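Local coordinates for leucine-rich repeat protein (Bacteroides thetaiotaomicron, PDB 4ECN) that is of unknown function but probably binds other proteins outside the cell through its long array of leucine-rich repeats, at residues T223-G228 / S232-Q237; F510-P515 / W537-D542; H785-D788 / N792-L795. All coordinates share one frame; numbering follows the deposited sequence.

Interaction 1: residues T223-G228 / S232-Q237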
ATOM      1  N   THR A 223       8.467 -38.679  -8.344  1.00 54.78           N
ATOM      2  CA  THR A 223       8.895 -39.744  -9.265  1.00 56.19           C
ATOM      3  C   THR A 223       8.623 -39.300 -10.720  1.00 62.03           C
ATOM      4  O   THR A 223       7.684 -38.538 -10.972  1.00 60.73           O
ATOM      5  CB  THR A 223       8.232 -41.099  -8.947  1.00 61.08           C
ATOM      6  OG1 THR A 223       6.828 -40.917  -8.802  1.00 62.39           O
ATOM      7  CG2 THR A 223       8.802 -41.757  -7.699  1.00 55.08           C
ATOM      8  N   TYR A 224       9.457 -39.779 -11.664  1.00 61.33           N
ATOM      9  CA  TYR A 224       9.354 -39.455 -13.088  1.00 62.49           C
ATOM     10  C   TYR A 224       9.382 -40.687 -14.006  1.00 71.32           C
ATOM     11  O   TYR A 224      10.089 -41.658 -13.734  1.00 70.67           O
ATOM     12  CB  TYR A 224      10.507 -38.535 -13.517  1.00 62.76           C
ATOM     13  CG  TYR A 224      10.588 -37.241 -12.748  1.00 62.85           C
ATOM     14  CD1 TYR A 224       9.852 -36.125 -13.142  1.00 64.26           C
ATOM     15  CD2 TYR A 224      11.410 -37.122 -11.633  1.00 62.58           C
ATOM     16  CE1 TYR A 224       9.905 -34.935 -12.420  1.00 63.29           C
ATOM     17  CE2 TYR A 224      11.478 -35.935 -10.908  1.00 62.15           C
ATOM     18  CZ  TYR A 224      10.726 -34.844 -11.304  1.00 67.01           C
ATOM     19  OH  TYR A 224      10.795 -33.675 -10.581  1.00 63.20           O
ATOM     20  N   SER A 225       8.649 -40.606 -15.130  1.00 71.98           N
ATOM     21  CA  SER A 225       8.628 -41.619 -16.189  1.00 73.69           C
ATOM     22  C   SER A 225       9.311 -41.043 -17.425  1.00 79.79           C
ATOM     23  O   SER A 225       9.054 -39.892 -17.762  1.00 78.59           O
ATOM     24  CB  SER A 225       7.201 -42.069 -16.497  1.00 76.62           C
ATOM     25  OG  SER A 225       6.409 -41.020 -17.031  1.00 81.24           O
ATOM     26  N   GLN A 226      10.212 -41.812 -18.069  1.00 79.49           N
ATOM     27  CA  GLN A 226      10.944 -41.365 -19.259  1.00 80.56           C
ATOM     28  C   GLN A 226      10.409 -42.098 -20.482  1.00 88.88           C
ATOM     29  O   GLN A 226      10.260 -43.325 -20.452  1.00 89.33           O
ATOM     30  CB  GLN A 226      12.470 -41.587 -19.100  1.00 81.33           C
ATOM     31  CG  GLN A 226      13.369 -40.869 -20.132  1.00 88.02           C
ATOM     32  CD  GLN A 226      13.797 -39.459 -19.748  1.00103.93           C
ATOM     33  OE1 GLN A 226      14.282 -39.186 -18.640  1.00 93.74           O
ATOM     34  NE2 GLN A 226      13.747 -38.550 -20.705  1.00 97.46           N
ATOM     35  N   SER A 227      10.088 -41.325 -21.540  1.00 88.12           N
ATOM     36  CA  SER A 227       9.600 -41.788 -22.849  1.00 90.26           C
ATOM     37  C   SER A 227      10.367 -41.037 -23.934  1.00 95.44           C
ATOM     38  O   SER A 227      10.075 -39.866 -24.229  1.00 94.23           O
ATOM     39  CB  SER A 227       8.088 -41.603 -22.985  1.00 94.62           C
ATOM     40  OG  SER A 227       7.617 -42.044 -24.249  1.00105.08           O
ATOM     41  N   GLY A 228      11.383 -41.708 -24.468  1.00 93.36           N
ATOM     42  CA  GLY A 228      12.291 -41.125 -25.440  1.00 93.91           C
ATOM     43  C   GLY A 228      13.157 -40.117 -24.718  1.00 98.09           C
ATOM     44  O   GLY A 228      14.018 -40.496 -23.913  1.00 97.62           O
ATOM     45  N   SER A 232       8.369 -37.167 -17.625  1.00 68.85           N
ATOM     46  CA  SER A 232       7.094 -36.707 -17.065  1.00 67.68           C
ATOM     47  C   SER A 232       6.925 -37.059 -15.576  1.00 68.51           C
ATOM     48  O   SER A 232       7.323 -38.137 -15.142  1.00 67.91           O
ATOM     49  CB  SER A 232       5.934 -37.315 -17.843  1.00 71.72           C
ATOM     50  OG  SER A 232       6.031 -36.999 -19.221  1.00 80.73           O
ATOM     51  N   GLU A 233       6.283 -36.145 -14.825  1.00 62.27           N
ATOM     52  CA  GLU A 233       5.972 -36.248 -13.399  1.00 60.77           C
ATOM     53  C   GLU A 233       4.958 -37.370 -13.140  1.00 64.79           C
ATOM     54  O   GLU A 233       3.943 -37.447 -13.836  1.00 66.06           O
ATOM     55  CB  GLU A 233       5.403 -34.905 -12.945  1.00 61.40           C
ATOM     56  CG  GLU A 233       5.716 -34.494 -11.521  1.00 70.98           C
ATOM     57  CD  GLU A 233       5.926 -32.997 -11.378  1.00 90.99           C
ATOM     58  OE1 GLU A 233       5.182 -32.217 -12.015  1.00 82.52           O
ATOM     59  OE2 GLU A 233       6.842 -32.600 -10.622  1.00 91.80           O
ATOM     60  N   LEU A 234       5.230 -38.252 -12.169  1.00 59.08           N
ATOM     61  CA  LEU A 234       4.320 -39.355 -11.851  1.00 57.93           C
ATOM     62  C   LEU A 234       3.466 -39.001 -10.630  1.00 61.79           C
ATOM     63  O   LEU A 234       2.246 -39.158 -10.684  1.00 63.34           O
ATOM     64  CB  LEU A 234       5.095 -40.654 -11.623  1.00 57.58           C
ATOM     65  CG  LEU A 234       5.709 -41.276 -12.876  1.00 62.22           C
ATOM     66  CD1 LEU A 234       6.649 -42.401 -12.528  1.00 61.96           C
ATOM     67  CD2 LEU A 234       4.635 -41.804 -13.788  1.00 65.58           C
ATOM     68  N   GLU A 235       4.104 -38.494  -9.550  1.00 55.61           N
ATOM     69  CA  GLU A 235       3.473 -38.056  -8.302  1.00 53.78           C
ATOM     70  C   GLU A 235       4.458 -37.276  -7.431  1.00 55.36           C
ATOM     71  O   GLU A 235       5.671 -37.391  -7.597  1.00 55.60           O
ATOM     72  CB  GLU A 235       2.897 -39.240  -7.488  1.00 55.36           C
ATOM     73  CG  GLU A 235       3.942 -40.086  -6.776  1.00 60.73           C
ATOM     74  CD  GLU A 235       3.410 -41.152  -5.842  1.00 79.77           C
ATOM     75  OE1 GLU A 235       2.291 -40.981  -5.307  1.00 74.83           O
ATOM     76  OE2 GLU A 235       4.139 -42.143  -5.608  1.00 74.59           O
ATOM     77  N   THR A 236       3.926 -36.537  -6.470  1.00 50.22           N
ATOM     78  CA  THR A 236       4.701 -35.794  -5.493  1.00 49.51           C
ATOM     79  C   THR A 236       4.035 -36.073  -4.167  1.00 53.83           C
ATOM     80  O   THR A 236       2.813 -35.924  -4.050  1.00 55.16           O
ATOM     81  CB  THR A 236       4.827 -34.289  -5.847  1.00 54.49           C
ATOM     82  OG1 THR A 236       5.358 -34.140  -7.160  1.00 57.07           O
ATOM     83  CG2 THR A 236       5.746 -33.559  -4.913  1.00 50.62           C
ATOM     84  N   GLN A 237       4.804 -36.552  -3.192  1.00 48.26           N
ATOM     85  CA  GLN A 237       4.217 -36.855  -1.898  1.00 47.80           C
ATOM     86  C   GLN A 237       5.072 -36.371  -0.753  1.00 52.13           C
ATOM     87  O   GLN A 237       6.302 -36.408  -0.838  1.00 51.25           O
ATOM     88  CB  GLN A 237       4.009 -38.371  -1.728  1.00 49.61           C
ATOM     89  CG  GLN A 237       3.098 -39.064  -2.735  1.00 53.37           C
ATOM     90  CD  GLN A 237       1.644 -38.681  -2.706  1.00 65.54           C
ATOM     91  OE1 GLN A 237       1.088 -38.271  -1.685  1.00 61.09           O
ATOM     92  NE2 GLN A 237       0.973 -38.897  -3.825  1.00 61.90           N
TER
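T223 and L234 meet near one end of a beta hairpin, in the second DUF4458 domain of the chain, a family of the transthyretin clan. L234 N donates to T223 O (2.7 Å), while T223 N reaches past L234 to E235 O in a longer bond. This pattern, with the helix-like backbone of L234, is consistent with a classic beta bulge. The T223 hydroxyl lies beside L234 CB and E235 CG and has its hydrogen bond with Y150. Y224 and E233 follow as a non-hydrogen-bonded antiparallel pair. Their side chains run side by side, CD1 of Y224 lying 3.9 Å from CA of E233, but their polar ends take different partners: Y224 OH bonds D159 and E233 makes a salt bridge with K272. S225 then pairs with S232 through two bonds, S225 N to S232 O and S232 N to S225 O, both 2.8 Å long. L234 spreads its methyls over the other strand. With CG anti to its carbonyl carbon (chi1 -71°), it lays CD1 on the Y224 backbone at C (3.5 Å), and its CD2 touches S225 CB at 3.7 Å.

Interaction 2: residues F510-P515 / W537-D542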
ATOM      1  N   PHE A 510     -10.718  -7.220 -19.355  1.00 51.98           N
ATOM      2  CA  PHE A 510     -11.234  -8.129 -18.335  1.00 49.69           C
ATOM      3  C   PHE A 510     -12.259  -7.415 -17.406  1.00 56.06           C
ATOM      4  O   PHE A 510     -13.212  -8.069 -16.969  1.00 57.29           O
ATOM      5  CB  PHE A 510     -10.098  -8.766 -17.530  1.00 49.11           C
ATOM      6  CG  PHE A 510      -9.570  -7.998 -16.349  1.00 48.48           C
ATOM      7  CD1 PHE A 510     -10.134  -8.152 -15.089  1.00 49.69           C
ATOM      8  CD2 PHE A 510      -8.469  -7.168 -16.478  1.00 49.54           C
ATOM      9  CE1 PHE A 510      -9.661  -7.426 -14.000  1.00 49.34           C
ATOM     10  CE2 PHE A 510      -7.985  -6.452 -15.380  1.00 50.88           C
ATOM     11  CZ  PHE A 510      -8.584  -6.585 -14.151  1.00 48.12           C
ATOM     12  N   LEU A 511     -12.104  -6.087 -17.164  1.00 51.97           N
ATOM     13  CA  LEU A 511     -12.996  -5.302 -16.294  1.00 50.96           C
ATOM     14  C   LEU A 511     -14.445  -5.295 -16.757  1.00 56.33           C
ATOM     15  O   LEU A 511     -15.355  -5.320 -15.929  1.00 55.73           O
ATOM     16  CB  LEU A 511     -12.533  -3.840 -16.213  1.00 49.83           C
ATOM     17  CG  LEU A 511     -11.242  -3.578 -15.497  1.00 52.37           C
ATOM     18  CD1 LEU A 511     -10.794  -2.144 -15.717  1.00 51.48           C
ATOM     19  CD2 LEU A 511     -11.351  -3.939 -14.022  1.00 52.14           C
ATOM     20  N   TYR A 512     -14.649  -5.233 -18.072  1.00 54.44           N
ATOM     21  CA  TYR A 512     -15.962  -5.117 -18.692  1.00 55.66           C
ATOM     22  C   TYR A 512     -16.694  -6.466 -18.751  1.00 60.75           C
ATOM     23  O   TYR A 512     -17.906  -6.491 -18.991  1.00 61.36           O
ATOM     24  CB  TYR A 512     -15.799  -4.535 -20.103  1.00 57.43           C
ATOM     25  CG  TYR A 512     -15.048  -3.214 -20.118  1.00 58.64           C
ATOM     26  CD1 TYR A 512     -15.687  -2.019 -19.791  1.00 59.97           C
ATOM     27  CD2 TYR A 512     -13.705  -3.154 -20.491  1.00 59.23           C
ATOM     28  CE1 TYR A 512     -15.004  -0.803 -19.808  1.00 60.17           C
ATOM     29  CE2 TYR A 512     -13.014  -1.938 -20.520  1.00 59.24           C
ATOM     30  CZ  TYR A 512     -13.668  -0.766 -20.179  1.00 64.48           C
ATOM     31  OH  TYR A 512     -12.998   0.434 -20.207  1.00 62.96           O
ATOM     32  N   ASP A 513     -15.971  -7.568 -18.489  1.00 57.21           N
ATOM     33  CA  ASP A 513     -16.523  -8.922 -18.533  1.00 58.08           C
ATOM     34  C   ASP A 513     -16.762  -9.479 -17.119  1.00 60.63           C
ATOM     35  O   ASP A 513     -17.200 -10.625 -16.977  1.00 60.78           O
ATOM     36  CB  ASP A 513     -15.586  -9.848 -19.328  1.00 60.42           C
ATOM     37  CG  ASP A 513     -15.312  -9.410 -20.764  1.00 71.69           C
ATOM     38  OD1 ASP A 513     -16.097  -8.585 -21.301  1.00 72.55           O
ATOM     39  OD2 ASP A 513     -14.324  -9.900 -21.355  1.00 77.65           O
ATOM     40  N   LEU A 514     -16.524  -8.656 -16.084  1.00 55.02           N
ATOM     41  CA  LEU A 514     -16.727  -9.067 -14.704  1.00 53.41           C
ATOM     42  C   LEU A 514     -18.197  -8.945 -14.377  1.00 58.99           C
ATOM     43  O   LEU A 514     -18.811  -7.909 -14.664  1.00 60.09           O
ATOM     44  CB  LEU A 514     -15.848  -8.265 -13.718  1.00 51.76           C
ATOM     45  CG  LEU A 514     -14.338  -8.605 -13.745  1.00 55.30           C
ATOM     46  CD1 LEU A 514     -13.539  -7.639 -12.921  1.00 54.17           C
ATOM     47  CD2 LEU A 514     -14.055 -10.043 -13.288  1.00 56.01           C
ATOM     48  N   PRO A 515     -18.787 -10.016 -13.803  1.00 55.35           N
ATOM     49  CA  PRO A 515     -20.238 -10.007 -13.513  1.00 55.45           C
ATOM     50  C   PRO A 515     -20.678  -9.135 -12.340  1.00 59.08           C
ATOM     51  O   PRO A 515     -21.715  -8.477 -12.445  1.00 58.10           O
ATOM     52  CB  PRO A 515     -20.547 -11.459 -13.153  1.00 57.20           C
ATOM     53  CG  PRO A 515     -19.348 -12.225 -13.496  1.00 61.98           C
ATOM     54  CD  PRO A 515     -18.184 -11.310 -13.458  1.00 56.59           C
ATOM     55  N   TRP A 537     -14.526   5.278 -19.453  1.00 50.80           N
ATOM     56  CA  TRP A 537     -15.556   5.513 -18.447  1.00 49.37           C
ATOM     57  C   TRP A 537     -16.935   5.369 -19.101  1.00 54.32           C
ATOM     58  O   TRP A 537     -17.786   4.687 -18.531  1.00 53.54           O
ATOM     59  CB  TRP A 537     -15.379   6.876 -17.755  1.00 47.35           C
ATOM     60  CG  TRP A 537     -16.287   7.133 -16.565  1.00 47.96           C
ATOM     61  CD1 TRP A 537     -17.180   6.265 -15.997  1.00 50.87           C
ATOM     62  CD2 TRP A 537     -16.386   8.356 -15.815  1.00 47.25           C
ATOM     63  NE1 TRP A 537     -17.842   6.877 -14.961  1.00 49.70           N
ATOM     64  CE2 TRP A 537     -17.367   8.156 -14.818  1.00 50.69           C
ATOM     65  CE3 TRP A 537     -15.737   9.607 -15.888  1.00 47.95           C
ATOM     66  CZ2 TRP A 537     -17.728   9.163 -13.913  1.00 49.25           C
ATOM     67  CZ3 TRP A 537     -16.096  10.600 -14.984  1.00 48.44           C
ATOM     68  CH2 TRP A 537     -17.074  10.373 -14.012  1.00 48.73           C
ATOM     69  N   THR A 538     -17.132   5.924 -20.320  1.00 52.84           N
ATOM     70  CA  THR A 538     -18.389   5.767 -21.062  1.00 53.80           C
ATOM     71  C   THR A 538     -18.714   4.277 -21.229  1.00 59.97           C
ATOM     72  O   THR A 538     -19.842   3.889 -20.929  1.00 61.05           O
ATOM     73  CB  THR A 538     -18.374   6.461 -22.441  1.00 58.86           C
ATOM     74  OG1 THR A 538     -17.815   7.764 -22.359  1.00 59.42           O
ATOM     75  CG2 THR A 538     -19.750   6.571 -23.041  1.00 58.00           C
ATOM     76  N   ARG A 539     -17.714   3.441 -21.662  1.00 56.32           N
ATOM     77  CA  ARG A 539     -17.908   1.995 -21.887  1.00 55.69           C
ATOM     78  C   ARG A 539     -18.381   1.332 -20.603  1.00 59.97           C
ATOM     79  O   ARG A 539     -19.400   0.638 -20.610  1.00 60.71           O
ATOM     80  CB  ARG A 539     -16.646   1.295 -22.424  1.00 49.78           C
ATOM     81  CG  ARG A 539     -16.965  -0.116 -22.898  1.00 50.20           C
ATOM     82  CD  ARG A 539     -15.769  -0.917 -23.367  1.00 56.24           C
ATOM     83  NE  ARG A 539     -16.081  -2.354 -23.391  1.00 63.00           N
ATOM     84  CZ  ARG A 539     -15.188  -3.319 -23.614  1.00 79.11           C
ATOM     85  NH1 ARG A 539     -13.914  -3.018 -23.847  1.00 61.68           N
ATOM     86  NH2 ARG A 539     -15.561  -4.593 -23.595  1.00 70.55           N
ATOM     87  N   LEU A 540     -17.679   1.615 -19.510  1.00 55.50           N
ATOM     88  CA  LEU A 540     -17.940   1.122 -18.169  1.00 55.62           C
ATOM     89  C   LEU A 540     -19.389   1.433 -17.714  1.00 60.19           C
ATOM     90  O   LEU A 540     -20.067   0.544 -17.209  1.00 59.77           O
ATOM     91  CB  LEU A 540     -16.926   1.785 -17.228  1.00 54.86           C
ATOM     92  CG  LEU A 540     -16.574   1.048 -15.965  1.00 59.80           C
ATOM     93  CD1 LEU A 540     -15.705  -0.173 -16.262  1.00 59.68           C
ATOM     94  CD2 LEU A 540     -15.828   1.969 -15.017  1.00 63.08           C
ATOM     95  N   ALA A 541     -19.866   2.670 -17.945  1.00 57.28           N
ATOM     96  CA  ALA A 541     -21.214   3.119 -17.577  1.00 56.78           C
ATOM     97  C   ALA A 541     -22.281   2.489 -18.479  1.00 60.91           C
ATOM     98  O   ALA A 541     -23.325   2.057 -17.991  1.00 58.77           O
ATOM     99  CB  ALA A 541     -21.289   4.632 -17.665  1.00 57.21           C
ATOM    100  N   ASP A 542     -22.004   2.430 -19.797  1.00 60.22           N
ATOM    101  CA  ASP A 542     -22.898   1.876 -20.812  1.00 61.51           C
ATOM    102  C   ASP A 542     -23.013   0.344 -20.702  1.00 68.19           C
ATOM    103  O   ASP A 542     -24.073  -0.193 -21.035  1.00 68.86           O
ATOM    104  CB  ASP A 542     -22.422   2.270 -22.217  1.00 63.34           C
ATOM    105  CG  ASP A 542     -22.794   3.683 -22.655  1.00 73.48           C
ATOM    106  OD1 ASP A 542     -23.786   4.233 -22.116  1.00 75.14           O
ATOM    107  OD2 ASP A 542     -22.176   4.189 -23.628  1.00 76.32           O
TER
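The Y512 ring carries the guanidinium of R539 flat over one face, and the backbone of L540 stands at its edge. The two planes are only 7° apart and their centres 3.8 Å, a stacked cation-pi pair. The guanidinium is displaced toward the CB side of the ring: R539 NH1 lies 3.4 Å from Y512 CD2, and R539 NH2 approaches Y512 CB. Behind it R539 CD fills the middle of the same face as a CH-pi contact, 3.7 Å from the ring centroid. An extended chain makes this possible, with CG of R539 anti to its backbone N (chi1 -169°), so that the methylenes travel out across the ring from the CE1 side before the charged end settles. At the edge, Y512 CE1 comes 3.6 Å from L540 N and 3.7 Å from L540 CD1. The phenol also has a weak hydrogen bond to D536 O, and R539 a long, weak ion pair with D509. In the leucine-rich repeat domain this contact joins the loop segment 510-515, after strand 495-499, to helix 530-542. Both elements cover neighbouring parallel strands of the first repeat sheet: F510, L511 and L514 pack on V496 of strand 495-499, while L511 and L540 share L520 of strand 519-521. Farther round helix 530-542, W537 meets the rings of F553 and F563, and T538 touches S568 of helix 566-569.

Interaction 3: residues H785-D788 / N792-L795; sequences HQRD and NRIL
R787 lays its guanidinium over the aliphatic part of R793, whose CG sits 3.5 Å above the centre of that plane, and the H785 ring covers the opposite face. The two arginines run side by side with their guanidinium planes 24° apart. R787 NH2 and R793 NE are 3.3 Å apart, two donors that cannot bond each other, and their charges probably repel. Other partners hold them there: R787 NH1 donates to Q786 O (2.9 Å), arriving from above the carbonyl plane, and also to S815 O, while R793 forms a salt bridge with D836 and bonds N816 O. A bend in R787 (chi2 -70°) folds its chain back, bringing CD against N792 O.

Where the chain leaves for residues 789-791 and returns, D788 holds N792. D788 OD1 accepts N792 N at 2.7 Å, from the syn side but 26° out of the carboxylate plane, and D788 OD2 takes only a weak, bent bond from N792 ND2. The backbones add a weak bond from D788 N to N792 O. Between these polar ends I794 CG2 packs on D788 CB (3.8 Å), and Q786 CG lies along L795 CD2. A water links Q786 O (2.6 Å) to L795 N (2.8 Å), bridging the backbones where they diverge.

The contact closes the short excursion 789-791 within the long connection between strands 780-782 and 810-812 of the second, all-parallel, sheet of the repeats. On the side of the preceding strand, 757-759, the Q786 amide bonds F765 N and V760 O, and H785 stacks on Y762. Toward the next strands, L795 pairs through its backbone with D817, beyond strand 810-812, and R793 reaches D836 and P838, beyond strand 831-833.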
ATOM      1  N   HIS A 785      -2.577  42.456  12.988  1.00 45.52           N
ATOM      2  CA  HIS A 785      -2.096  43.070  11.739  1.00 44.48           C
ATOM      3  C   HIS A 785      -3.172  43.824  10.890  1.00 47.14           C
ATOM      4  O   HIS A 785      -3.395  43.484   9.725  1.00 47.66           O
ATOM      5  CB  HIS A 785      -1.525  41.920  10.882  1.00 44.75           C
ATOM      6  CG  HIS A 785      -0.429  42.308   9.965  1.00 48.41           C
ATOM      7  ND1 HIS A 785      -0.685  42.959   8.780  1.00 50.34           N
ATOM      8  CD2 HIS A 785       0.895  42.048  10.050  1.00 50.81           C
ATOM      9  CE1 HIS A 785       0.494  43.128   8.205  1.00 50.38           C
ATOM     10  NE2 HIS A 785       1.474  42.597   8.932  1.00 50.99           N
ATOM     11  N   GLN A 786      -3.775  44.879  11.438  1.00 42.55           N
ATOM     12  CA  GLN A 786      -4.745  45.701  10.704  1.00 41.39           C
ATOM     13  C   GLN A 786      -4.010  46.745   9.895  1.00 48.66           C
ATOM     14  O   GLN A 786      -3.174  47.486  10.440  1.00 50.24           O
ATOM     15  CB  GLN A 786      -5.761  46.377  11.638  1.00 41.78           C
ATOM     16  CG  GLN A 786      -6.551  45.438  12.528  1.00 39.41           C
ATOM     17  CD  GLN A 786      -7.285  44.415  11.731  1.00 48.66           C
ATOM     18  OE1 GLN A 786      -8.117  44.737  10.894  1.00 45.72           O
ATOM     19  NE2 GLN A 786      -6.970  43.155  11.962  1.00 43.16           N
ATOM     20  N   ARG A 787      -4.295  46.801   8.589  1.00 44.93           N
ATOM     21  CA  ARG A 787      -3.647  47.770   7.704  1.00 44.90           C
ATOM     22  C   ARG A 787      -4.623  48.351   6.749  1.00 51.35           C
ATOM     23  O   ARG A 787      -5.619  47.696   6.442  1.00 51.72           O
ATOM     24  CB  ARG A 787      -2.501  47.128   6.891  1.00 42.25           C
ATOM     25  CG  ARG A 787      -1.375  46.447   7.653  1.00 41.85           C
ATOM     26  CD  ARG A 787      -0.484  47.404   8.406  1.00 47.63           C
ATOM     27  NE  ARG A 787       0.590  46.654   9.053  1.00 56.36           N
ATOM     28  CZ  ARG A 787       0.528  46.180  10.293  1.00 59.83           C
ATOM     29  NH1 ARG A 787      -0.541  46.413  11.048  1.00 40.10           N
ATOM     30  NH2 ARG A 787       1.539  45.482  10.791  1.00 42.36           N
ATOM     31  N   ASP A 788      -4.330  49.558   6.227  1.00 48.65           N
ATOM     32  CA  ASP A 788      -5.130  50.149   5.161  1.00 48.13           C
ATOM     33  C   ASP A 788      -4.428  49.834   3.821  1.00 51.76           C
ATOM     34  O   ASP A 788      -3.322  49.264   3.820  1.00 50.58           O
ATOM     35  CB  ASP A 788      -5.347  51.659   5.387  1.00 50.46           C
ATOM     36  CG  ASP A 788      -4.116  52.546   5.428  1.00 61.07           C
ATOM     37  OD1 ASP A 788      -2.990  52.009   5.323  1.00 61.32           O
ATOM     38  OD2 ASP A 788      -4.281  53.790   5.569  1.00 65.72           O
ATOM     39  N   ASN A 792      -0.567  51.488   6.364  1.00 51.40           N
ATOM     40  CA  ASN A 792      -0.462  52.132   7.673  1.00 51.16           C
ATOM     41  C   ASN A 792      -1.006  51.246   8.781  1.00 55.09           C
ATOM     42  O   ASN A 792      -1.971  50.526   8.552  1.00 56.63           O
ATOM     43  CB  ASN A 792      -1.250  53.454   7.689  1.00 54.55           C
ATOM     44  CG  ASN A 792      -0.975  54.454   6.588  1.00 77.84           C
ATOM     45  OD1 ASN A 792       0.161  54.667   6.145  1.00 79.88           O
ATOM     46  ND2 ASN A 792      -2.019  55.168   6.192  1.00 63.52           N
ATOM     47  N   ARG A 793      -0.447  51.336   9.997  1.00 49.90           N
ATOM     48  CA  ARG A 793      -0.955  50.582  11.153  1.00 47.77           C
ATOM     49  C   ARG A 793      -2.130  51.382  11.728  1.00 51.68           C
ATOM     50  O   ARG A 793      -1.940  52.310  12.533  1.00 53.01           O
ATOM     51  CB  ARG A 793       0.151  50.312  12.190  1.00 43.24           C
ATOM     52  CG  ARG A 793       1.286  49.463  11.673  1.00 40.23           C
ATOM     53  CD  ARG A 793       2.100  48.907  12.814  1.00 41.95           C
ATOM     54  NE  ARG A 793       3.121  47.978  12.333  1.00 46.25           N
ATOM     55  CZ  ARG A 793       3.890  47.237  13.121  1.00 64.22           C
ATOM     56  NH1 ARG A 793       3.752  47.291  14.438  1.00 55.90           N
ATOM     57  NH2 ARG A 793       4.791  46.421  12.595  1.00 57.86           N
ATOM     58  N   ILE A 794      -3.336  51.058  11.254  1.00 46.23           N
ATOM     59  CA  ILE A 794      -4.551  51.827  11.532  1.00 45.61           C
ATOM     60  C   ILE A 794      -5.217  51.506  12.900  1.00 48.76           C
ATOM     61  O   ILE A 794      -6.056  52.304  13.340  1.00 47.60           O
ATOM     62  CB  ILE A 794      -5.588  51.621  10.396  1.00 47.81           C
ATOM     63  CG1 ILE A 794      -5.958  50.130  10.207  1.00 46.97           C
ATOM     64  CG2 ILE A 794      -5.063  52.243   9.093  1.00 48.34           C
ATOM     65  CD1 ILE A 794      -7.091  49.926   9.299  1.00 50.03           C
ATOM     66  N   LEU A 795      -4.866  50.391  13.570  1.00 45.15           N
ATOM     67  CA  LEU A 795      -5.534  50.089  14.835  1.00 44.25           C
ATOM     68  C   LEU A 795      -4.645  50.502  16.037  1.00 49.65           C
ATOM     69  O   LEU A 795      -3.689  49.807  16.399  1.00 48.49           O
ATOM     70  CB  LEU A 795      -5.945  48.609  14.914  1.00 42.77           C
ATOM     71  CG  LEU A 795      -6.697  48.148  16.173  1.00 45.09           C
ATOM     72  CD1 LEU A 795      -8.058  48.828  16.299  1.00 44.33           C
ATOM     73  CD2 LEU A 795      -6.875  46.655  16.150  1.00 46.33           C
TER
HETATM   74  O   HOH W   1      -3.012  48.469  12.796  1.00 53.54           O

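How the interactions relate
The three contacts follow one another along the chain without touching. Interaction 1 belongs to the N-terminal DUF4458 region, whereas interactions 2 and 3 lie in the leucine-rich repeats, each beside a different ten-stranded sheet. Centres of interactions 1 and 2 are about 45 Å apart, those of 2 and 3 about 60 Å, and those of 1 and 3 about 92 Å, interactions 1 and 3 lying on opposite sides of the chain's centre. Helix 266-280, which supplies K272, lies between the hairpin and the repeat sheets along the chain and probably helps join the two regions. The sodium ion is bound by Q314 and V317, residues of none of the three contacts.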